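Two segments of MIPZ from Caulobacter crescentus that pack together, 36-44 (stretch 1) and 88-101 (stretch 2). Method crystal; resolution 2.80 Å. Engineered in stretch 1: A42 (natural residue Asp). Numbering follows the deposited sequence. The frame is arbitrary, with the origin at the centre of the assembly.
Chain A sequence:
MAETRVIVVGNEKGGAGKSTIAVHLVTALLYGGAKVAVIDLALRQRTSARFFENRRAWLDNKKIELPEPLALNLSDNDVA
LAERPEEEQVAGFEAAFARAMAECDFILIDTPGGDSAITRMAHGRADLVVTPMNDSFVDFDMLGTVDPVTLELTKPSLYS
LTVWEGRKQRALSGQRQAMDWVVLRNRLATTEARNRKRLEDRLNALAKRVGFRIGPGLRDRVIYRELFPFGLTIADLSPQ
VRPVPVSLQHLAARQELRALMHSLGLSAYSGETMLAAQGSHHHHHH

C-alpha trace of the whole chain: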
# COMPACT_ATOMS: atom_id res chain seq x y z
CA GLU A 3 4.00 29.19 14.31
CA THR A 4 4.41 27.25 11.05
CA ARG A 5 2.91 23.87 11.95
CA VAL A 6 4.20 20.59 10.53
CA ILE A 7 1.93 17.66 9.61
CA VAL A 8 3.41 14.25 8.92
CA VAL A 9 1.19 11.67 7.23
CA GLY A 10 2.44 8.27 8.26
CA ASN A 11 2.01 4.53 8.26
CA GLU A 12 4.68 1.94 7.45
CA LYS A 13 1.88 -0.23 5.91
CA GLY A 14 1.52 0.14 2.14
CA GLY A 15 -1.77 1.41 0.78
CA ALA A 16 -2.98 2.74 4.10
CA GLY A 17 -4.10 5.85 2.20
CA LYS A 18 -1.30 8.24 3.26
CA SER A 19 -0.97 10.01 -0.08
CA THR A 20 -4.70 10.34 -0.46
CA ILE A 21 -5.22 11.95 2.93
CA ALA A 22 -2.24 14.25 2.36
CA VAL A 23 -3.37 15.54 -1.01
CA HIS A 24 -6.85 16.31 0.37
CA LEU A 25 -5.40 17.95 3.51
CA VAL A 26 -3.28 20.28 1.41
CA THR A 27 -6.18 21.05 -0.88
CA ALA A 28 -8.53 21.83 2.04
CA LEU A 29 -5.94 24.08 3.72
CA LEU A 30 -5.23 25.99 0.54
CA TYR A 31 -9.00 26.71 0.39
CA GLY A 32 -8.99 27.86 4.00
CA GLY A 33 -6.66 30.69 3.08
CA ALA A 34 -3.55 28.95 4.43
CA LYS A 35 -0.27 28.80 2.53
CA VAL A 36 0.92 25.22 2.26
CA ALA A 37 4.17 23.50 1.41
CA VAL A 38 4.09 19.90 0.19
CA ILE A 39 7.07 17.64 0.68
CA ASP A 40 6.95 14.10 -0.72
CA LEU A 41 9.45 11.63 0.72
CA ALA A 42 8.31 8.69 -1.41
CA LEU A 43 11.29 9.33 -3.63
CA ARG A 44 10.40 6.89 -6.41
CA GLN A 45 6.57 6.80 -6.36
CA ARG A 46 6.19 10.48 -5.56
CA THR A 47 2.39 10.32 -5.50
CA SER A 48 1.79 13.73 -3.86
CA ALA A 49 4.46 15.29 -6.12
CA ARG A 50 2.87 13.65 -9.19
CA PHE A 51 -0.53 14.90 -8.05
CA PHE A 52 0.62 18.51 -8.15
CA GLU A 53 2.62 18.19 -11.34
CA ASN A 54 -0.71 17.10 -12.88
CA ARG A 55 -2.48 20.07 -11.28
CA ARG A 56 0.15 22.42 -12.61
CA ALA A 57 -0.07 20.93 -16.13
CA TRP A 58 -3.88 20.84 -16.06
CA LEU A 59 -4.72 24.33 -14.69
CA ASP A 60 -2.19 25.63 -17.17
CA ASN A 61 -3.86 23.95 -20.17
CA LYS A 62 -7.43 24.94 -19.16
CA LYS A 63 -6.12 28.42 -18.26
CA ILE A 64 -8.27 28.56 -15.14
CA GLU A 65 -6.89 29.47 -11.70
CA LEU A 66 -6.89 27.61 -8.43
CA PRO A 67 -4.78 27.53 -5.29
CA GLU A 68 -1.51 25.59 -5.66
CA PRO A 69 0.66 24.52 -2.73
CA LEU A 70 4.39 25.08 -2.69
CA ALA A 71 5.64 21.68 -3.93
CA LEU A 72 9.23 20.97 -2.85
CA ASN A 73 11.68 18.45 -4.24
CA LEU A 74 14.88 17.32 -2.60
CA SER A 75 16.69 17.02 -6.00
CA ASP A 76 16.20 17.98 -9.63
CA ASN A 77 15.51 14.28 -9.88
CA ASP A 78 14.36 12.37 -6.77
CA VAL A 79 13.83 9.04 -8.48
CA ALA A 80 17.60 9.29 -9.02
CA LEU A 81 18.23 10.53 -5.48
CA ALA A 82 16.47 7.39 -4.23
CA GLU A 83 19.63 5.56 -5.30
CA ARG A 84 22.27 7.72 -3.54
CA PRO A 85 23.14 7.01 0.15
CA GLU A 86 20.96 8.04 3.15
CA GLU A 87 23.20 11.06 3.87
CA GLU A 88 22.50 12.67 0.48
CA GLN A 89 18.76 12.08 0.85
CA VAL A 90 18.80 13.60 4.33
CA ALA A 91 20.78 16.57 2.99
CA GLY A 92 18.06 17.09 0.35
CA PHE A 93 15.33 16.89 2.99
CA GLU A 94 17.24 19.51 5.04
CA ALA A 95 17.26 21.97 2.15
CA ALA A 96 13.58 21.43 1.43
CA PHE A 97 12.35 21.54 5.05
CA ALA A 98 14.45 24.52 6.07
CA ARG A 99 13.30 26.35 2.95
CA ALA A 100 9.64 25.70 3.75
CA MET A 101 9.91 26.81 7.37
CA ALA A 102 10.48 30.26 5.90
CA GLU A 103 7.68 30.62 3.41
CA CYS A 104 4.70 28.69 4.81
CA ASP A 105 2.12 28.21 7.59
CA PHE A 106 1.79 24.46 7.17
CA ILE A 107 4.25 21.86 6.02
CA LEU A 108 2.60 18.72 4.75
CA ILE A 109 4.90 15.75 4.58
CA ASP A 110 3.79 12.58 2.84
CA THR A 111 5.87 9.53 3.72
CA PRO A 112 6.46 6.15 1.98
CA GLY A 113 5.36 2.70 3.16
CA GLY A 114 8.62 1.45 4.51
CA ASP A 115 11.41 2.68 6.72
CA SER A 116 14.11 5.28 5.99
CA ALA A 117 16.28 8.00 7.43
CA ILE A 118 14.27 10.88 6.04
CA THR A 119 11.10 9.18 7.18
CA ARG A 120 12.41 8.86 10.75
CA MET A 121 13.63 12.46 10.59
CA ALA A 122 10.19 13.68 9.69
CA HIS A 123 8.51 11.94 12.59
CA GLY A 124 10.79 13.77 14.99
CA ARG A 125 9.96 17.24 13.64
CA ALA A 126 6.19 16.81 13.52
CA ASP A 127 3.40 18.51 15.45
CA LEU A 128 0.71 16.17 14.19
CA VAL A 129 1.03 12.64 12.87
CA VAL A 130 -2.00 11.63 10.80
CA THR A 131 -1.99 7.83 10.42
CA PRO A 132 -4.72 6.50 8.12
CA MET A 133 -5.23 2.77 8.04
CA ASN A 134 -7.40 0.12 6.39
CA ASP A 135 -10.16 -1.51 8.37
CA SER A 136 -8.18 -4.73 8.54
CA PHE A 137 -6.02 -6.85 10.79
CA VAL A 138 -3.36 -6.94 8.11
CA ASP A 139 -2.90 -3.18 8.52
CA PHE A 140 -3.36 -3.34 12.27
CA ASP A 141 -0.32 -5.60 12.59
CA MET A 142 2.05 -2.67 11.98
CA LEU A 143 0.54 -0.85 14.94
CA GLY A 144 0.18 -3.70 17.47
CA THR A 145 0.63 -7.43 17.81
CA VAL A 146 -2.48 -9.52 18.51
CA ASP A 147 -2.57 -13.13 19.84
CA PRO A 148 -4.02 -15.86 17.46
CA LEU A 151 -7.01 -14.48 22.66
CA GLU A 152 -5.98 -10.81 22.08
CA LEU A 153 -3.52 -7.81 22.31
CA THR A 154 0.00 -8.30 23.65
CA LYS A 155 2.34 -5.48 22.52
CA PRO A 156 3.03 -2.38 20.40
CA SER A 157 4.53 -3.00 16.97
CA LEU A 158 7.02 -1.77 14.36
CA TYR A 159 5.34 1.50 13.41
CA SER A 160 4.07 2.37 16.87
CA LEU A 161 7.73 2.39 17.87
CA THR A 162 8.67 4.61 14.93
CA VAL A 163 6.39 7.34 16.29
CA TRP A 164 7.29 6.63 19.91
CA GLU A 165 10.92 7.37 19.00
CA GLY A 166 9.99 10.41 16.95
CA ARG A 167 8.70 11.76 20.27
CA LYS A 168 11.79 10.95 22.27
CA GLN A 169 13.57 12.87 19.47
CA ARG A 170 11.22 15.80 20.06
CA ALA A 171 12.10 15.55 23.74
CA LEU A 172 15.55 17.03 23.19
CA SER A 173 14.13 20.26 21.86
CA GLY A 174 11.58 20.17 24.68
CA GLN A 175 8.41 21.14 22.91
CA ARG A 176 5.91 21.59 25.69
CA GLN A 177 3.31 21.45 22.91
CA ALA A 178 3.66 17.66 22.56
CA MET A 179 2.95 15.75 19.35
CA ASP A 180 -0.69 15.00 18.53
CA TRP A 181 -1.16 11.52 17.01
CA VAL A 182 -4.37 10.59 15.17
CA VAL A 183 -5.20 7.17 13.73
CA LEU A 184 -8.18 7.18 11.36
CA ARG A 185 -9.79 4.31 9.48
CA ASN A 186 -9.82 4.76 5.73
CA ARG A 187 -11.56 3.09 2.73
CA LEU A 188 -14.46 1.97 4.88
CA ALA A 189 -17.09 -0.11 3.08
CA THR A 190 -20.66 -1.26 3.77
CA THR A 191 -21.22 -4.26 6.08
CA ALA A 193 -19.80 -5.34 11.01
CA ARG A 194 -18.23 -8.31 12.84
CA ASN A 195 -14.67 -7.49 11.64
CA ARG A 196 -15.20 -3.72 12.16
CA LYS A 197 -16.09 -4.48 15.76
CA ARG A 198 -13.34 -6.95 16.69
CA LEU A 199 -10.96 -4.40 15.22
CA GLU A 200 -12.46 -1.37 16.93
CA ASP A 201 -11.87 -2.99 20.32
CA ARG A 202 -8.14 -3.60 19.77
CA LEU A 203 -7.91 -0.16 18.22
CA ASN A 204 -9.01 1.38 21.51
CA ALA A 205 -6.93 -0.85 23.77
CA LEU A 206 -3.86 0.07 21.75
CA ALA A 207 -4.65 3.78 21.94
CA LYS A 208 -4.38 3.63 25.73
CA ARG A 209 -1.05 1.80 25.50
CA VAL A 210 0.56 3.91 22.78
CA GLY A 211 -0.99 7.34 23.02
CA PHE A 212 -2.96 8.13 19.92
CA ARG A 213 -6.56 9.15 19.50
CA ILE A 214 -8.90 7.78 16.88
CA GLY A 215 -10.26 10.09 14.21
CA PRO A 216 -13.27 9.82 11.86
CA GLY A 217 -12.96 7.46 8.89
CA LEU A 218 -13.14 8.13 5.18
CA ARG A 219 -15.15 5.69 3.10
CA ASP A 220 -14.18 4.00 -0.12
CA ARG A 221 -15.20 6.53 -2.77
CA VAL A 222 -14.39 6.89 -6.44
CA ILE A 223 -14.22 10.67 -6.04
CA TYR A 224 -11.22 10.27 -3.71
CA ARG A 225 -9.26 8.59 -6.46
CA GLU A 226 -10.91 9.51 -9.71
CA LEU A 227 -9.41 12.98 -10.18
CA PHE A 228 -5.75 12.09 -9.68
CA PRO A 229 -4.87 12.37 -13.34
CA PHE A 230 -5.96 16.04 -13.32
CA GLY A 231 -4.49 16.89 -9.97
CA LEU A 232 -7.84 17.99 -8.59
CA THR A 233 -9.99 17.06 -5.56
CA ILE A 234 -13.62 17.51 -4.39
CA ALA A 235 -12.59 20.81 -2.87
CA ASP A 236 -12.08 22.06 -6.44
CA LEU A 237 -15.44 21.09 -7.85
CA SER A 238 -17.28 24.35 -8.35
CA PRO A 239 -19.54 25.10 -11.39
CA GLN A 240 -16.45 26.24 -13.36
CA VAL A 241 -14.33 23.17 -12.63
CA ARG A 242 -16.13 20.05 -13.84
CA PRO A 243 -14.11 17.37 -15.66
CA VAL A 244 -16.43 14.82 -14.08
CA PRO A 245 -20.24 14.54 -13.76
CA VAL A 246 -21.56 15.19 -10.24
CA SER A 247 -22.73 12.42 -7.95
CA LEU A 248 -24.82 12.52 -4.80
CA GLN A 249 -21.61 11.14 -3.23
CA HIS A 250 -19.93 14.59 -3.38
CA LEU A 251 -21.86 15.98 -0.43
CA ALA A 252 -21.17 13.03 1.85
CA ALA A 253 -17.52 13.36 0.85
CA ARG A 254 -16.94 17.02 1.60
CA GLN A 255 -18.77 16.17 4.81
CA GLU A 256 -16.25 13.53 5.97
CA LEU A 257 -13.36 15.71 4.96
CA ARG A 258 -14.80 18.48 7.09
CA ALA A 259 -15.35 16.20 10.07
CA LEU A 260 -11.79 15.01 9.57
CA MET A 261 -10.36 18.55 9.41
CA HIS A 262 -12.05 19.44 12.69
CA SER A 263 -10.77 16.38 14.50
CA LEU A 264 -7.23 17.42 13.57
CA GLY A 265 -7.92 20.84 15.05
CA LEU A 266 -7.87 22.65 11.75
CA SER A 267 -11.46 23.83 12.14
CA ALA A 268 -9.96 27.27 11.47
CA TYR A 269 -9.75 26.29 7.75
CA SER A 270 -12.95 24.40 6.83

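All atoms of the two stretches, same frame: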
# COMPACT_ATOMS: atom_id res chain seq x y z
N VAL A 36 0.34 26.53 1.97
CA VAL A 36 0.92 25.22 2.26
C VAL A 36 2.18 24.91 1.48
O VAL A 36 2.36 25.37 0.35
CB VAL A 36 -0.08 24.07 2.00
CG1 VAL A 36 0.51 22.76 2.49
CG2 VAL A 36 -1.41 24.34 2.68
N ALA A 37 3.05 24.13 2.10
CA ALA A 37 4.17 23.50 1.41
C ALA A 37 4.01 21.98 1.43
O ALA A 37 3.67 21.39 2.46
CB ALA A 37 5.47 23.89 2.05
N VAL A 38 4.24 21.34 0.29
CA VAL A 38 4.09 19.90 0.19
C VAL A 38 5.44 19.29 -0.06
O VAL A 38 6.10 19.62 -1.06
CB VAL A 38 3.15 19.49 -0.97
CG1 VAL A 38 3.15 18.00 -1.14
CG2 VAL A 38 1.74 19.96 -0.73
N ILE A 39 5.83 18.39 0.83
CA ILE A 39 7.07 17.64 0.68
C ILE A 39 6.76 16.17 0.61
O ILE A 39 6.13 15.63 1.52
CB ILE A 39 7.96 17.83 1.90
CG1 ILE A 39 8.26 19.32 2.12
CG2 ILE A 39 9.24 17.02 1.76
CD1 ILE A 39 9.18 19.56 3.25
N ASP A 40 7.20 15.52 -0.47
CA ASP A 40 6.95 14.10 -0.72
C ASP A 40 8.23 13.31 -0.56
O ASP A 40 9.15 13.47 -1.35
CB ASP A 40 6.41 13.90 -2.15
CG ASP A 40 5.96 12.44 -2.44
OD1 ASP A 40 5.15 12.26 -3.38
OD2 ASP A 40 6.41 11.49 -1.75
N LEU A 41 8.29 12.46 0.46
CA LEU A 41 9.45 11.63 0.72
C LEU A 41 9.36 10.21 0.16
O LEU A 41 10.22 9.37 0.46
CB LEU A 41 9.69 11.51 2.22
CG LEU A 41 9.71 12.80 3.02
CD1 LEU A 41 10.31 12.50 4.36
CD2 LEU A 41 10.51 13.83 2.28
N ALA A 42 8.32 9.91 -0.62
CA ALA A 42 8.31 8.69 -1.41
C ALA A 42 9.10 8.98 -2.70
O ALA A 42 8.54 9.42 -3.70
CB ALA A 42 6.90 8.25 -1.71
N LEU A 43 10.41 8.74 -2.65
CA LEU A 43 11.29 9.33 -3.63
C LEU A 43 11.03 8.80 -5.01
O LEU A 43 11.06 9.57 -5.97
CB LEU A 43 12.75 9.14 -3.24
CG LEU A 43 13.13 10.03 -2.06
CD1 LEU A 43 14.50 9.69 -1.50
CD2 LEU A 43 13.05 11.46 -2.46
N ARG A 44 10.75 7.50 -5.12
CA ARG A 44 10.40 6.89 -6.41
C ARG A 44 8.94 7.13 -6.83
O ARG A 44 8.67 7.71 -7.89
CB ARG A 44 10.75 5.40 -6.45
CG ARG A 44 12.07 5.08 -5.79
CD ARG A 44 12.98 4.20 -6.61
NE ARG A 44 12.31 3.19 -7.36
CZ ARG A 44 12.53 2.72 -8.58
NH1 ARG A 44 13.48 3.15 -9.40
NH2 ARG A 44 11.72 1.76 -8.99
N GLU A 88 22.87 11.72 1.52
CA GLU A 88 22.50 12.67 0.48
C GLU A 88 21.00 12.94 0.49
O GLU A 88 20.57 14.06 0.21
CB GLU A 88 22.93 12.19 -0.90
CG GLU A 88 24.40 12.37 -1.20
CD GLU A 88 24.74 11.96 -2.63
OE1 GLU A 88 25.75 11.23 -2.80
OE2 GLU A 88 24.01 12.36 -3.57
N GLN A 89 20.22 11.92 0.80
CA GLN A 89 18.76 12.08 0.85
C GLN A 89 18.41 13.03 1.98
O GLN A 89 17.69 14.01 1.78
CB GLN A 89 18.07 10.74 1.06
CG GLN A 89 18.10 9.82 -0.14
CD GLN A 89 17.74 8.41 0.22
OE1 GLN A 89 16.95 8.18 1.13
NE2 GLN A 89 18.33 7.46 -0.49
N VAL A 90 18.95 12.74 3.17
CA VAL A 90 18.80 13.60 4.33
C VAL A 90 19.21 15.04 4.06
O VAL A 90 18.52 15.97 4.48
CB VAL A 90 19.65 13.11 5.47
CG1 VAL A 90 19.48 14.03 6.67
CG2 VAL A 90 19.28 11.68 5.79
N ALA A 91 20.33 15.23 3.36
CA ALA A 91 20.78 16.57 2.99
C ALA A 91 19.73 17.29 2.17
O ALA A 91 19.42 18.45 2.44
CB ALA A 91 22.09 16.50 2.23
N GLY A 92 19.18 16.60 1.17
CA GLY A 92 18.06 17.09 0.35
C GLY A 92 16.83 17.46 1.16
O GLY A 92 16.26 18.53 0.96
N PHE A 93 16.42 16.59 2.07
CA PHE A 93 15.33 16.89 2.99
C PHE A 93 15.60 18.24 3.67
O PHE A 93 14.83 19.18 3.51
CB PHE A 93 15.19 15.78 4.04
CG PHE A 93 13.99 15.94 4.94
CD1 PHE A 93 12.94 16.76 4.60
CD2 PHE A 93 13.94 15.27 6.16
CE1 PHE A 93 11.85 16.91 5.43
CE2 PHE A 93 12.86 15.41 7.01
CZ PHE A 93 11.81 16.23 6.64
N GLU A 94 16.71 18.30 4.41
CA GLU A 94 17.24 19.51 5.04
C GLU A 94 16.92 20.77 4.26
O GLU A 94 16.18 21.64 4.73
CB GLU A 94 18.76 19.38 5.12
CG GLU A 94 19.33 19.38 6.51
CD GLU A 94 18.42 18.70 7.48
OE1 GLU A 94 17.20 18.98 7.43
OE2 GLU A 94 18.92 17.89 8.30
N ALA A 95 17.51 20.87 3.08
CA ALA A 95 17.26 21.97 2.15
C ALA A 95 15.78 22.27 1.97
O ALA A 95 15.36 23.41 2.08
CB ALA A 95 17.88 21.66 0.81
N ALA A 96 15.00 21.24 1.68
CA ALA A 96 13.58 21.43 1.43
C ALA A 96 12.79 21.84 2.68
O ALA A 96 11.95 22.72 2.62
CB ALA A 96 12.97 20.18 0.79
N PHE A 97 13.06 21.19 3.82
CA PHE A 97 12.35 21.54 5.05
C PHE A 97 12.70 22.96 5.47
O PHE A 97 11.83 23.82 5.54
CB PHE A 97 12.69 20.58 6.18
CG PHE A 97 12.05 20.95 7.49
CD1 PHE A 97 12.80 21.54 8.49
CD2 PHE A 97 10.71 20.71 7.72
CE1 PHE A 97 12.23 21.88 9.70
CE2 PHE A 97 10.13 21.04 8.93
CZ PHE A 97 10.89 21.63 9.92
N ALA A 98 13.98 23.19 5.75
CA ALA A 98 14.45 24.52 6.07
C ALA A 98 13.80 25.58 5.16
O ALA A 98 13.26 26.58 5.63
CB ALA A 98 15.95 24.58 5.97
N ARG A 99 13.82 25.36 3.86
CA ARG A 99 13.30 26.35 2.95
C ARG A 99 11.79 26.56 3.05
O ARG A 99 11.27 27.56 2.56
CB ARG A 99 13.65 26.02 1.50
CG ARG A 99 13.06 27.05 0.58
CD ARG A 99 13.10 26.69 -0.87
NE ARG A 99 12.16 27.58 -1.54
CZ ARG A 99 11.98 27.66 -2.85
NH1 ARG A 99 11.08 28.51 -3.32
NH2 ARG A 99 12.71 26.90 -3.68
N ALA A 100 11.09 25.61 3.65
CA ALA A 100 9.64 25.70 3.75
C ALA A 100 9.23 26.34 5.08
O ALA A 100 8.18 26.98 5.17
CB ALA A 100 9.00 24.34 3.59
N MET A 101 10.06 26.13 6.09
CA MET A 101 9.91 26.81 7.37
C MET A 101 9.74 28.31 7.16
O MET A 101 8.89 28.95 7.78
CB MET A 101 11.13 26.56 8.24
CG MET A 101 10.92 25.44 9.22
SD MET A 101 9.30 25.61 10.01
CE MET A 101 9.38 24.31 11.24

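Strand 36-40 and the loop after it pack against helix 88-101, which runs nearly antiparallel to the strand at 171°. The axes approach to 9.5 Å. No hydrogen bond crosses between the stretches. The contact is almost wholly apolar and buries 302 Å², summed over both sides.

I39 covers the most surface. Its CA-to-CB bond points toward the helix, and its m, t rotamer carries CD1 onto the helix backbone. I39 CD1 lies 4.1 Å from F97 CA and 4.2 Å from A96 O. A96 has only a methyl group here, so its CB takes up little room beside the isoleucine.

F93 is second. Its CA-to-CB bond points sideways, but with chi1 at t the ring end comes nearer the strand. I39 CD1 meets the ring at its edge, 4.3 Å from F93 CE1. L41 CD2 approaches obliquely, 4.5 Å from F93 CD1. One flat ring thus serves two branched side chains.

L43 follows in the loop. L43 CD1 packs 3.9 Å from Q89 CG, the aliphatic part of the glutamine, while Q89 NE2 is hydrogen-bonded elsewhere in the structure.

At the other end, A37 CB and A100 CB touch at 3.9 Å. Two small side chains allow the closest CA register, 6.3 Å between A37 CA and A100 CA. V38 points away from the helix.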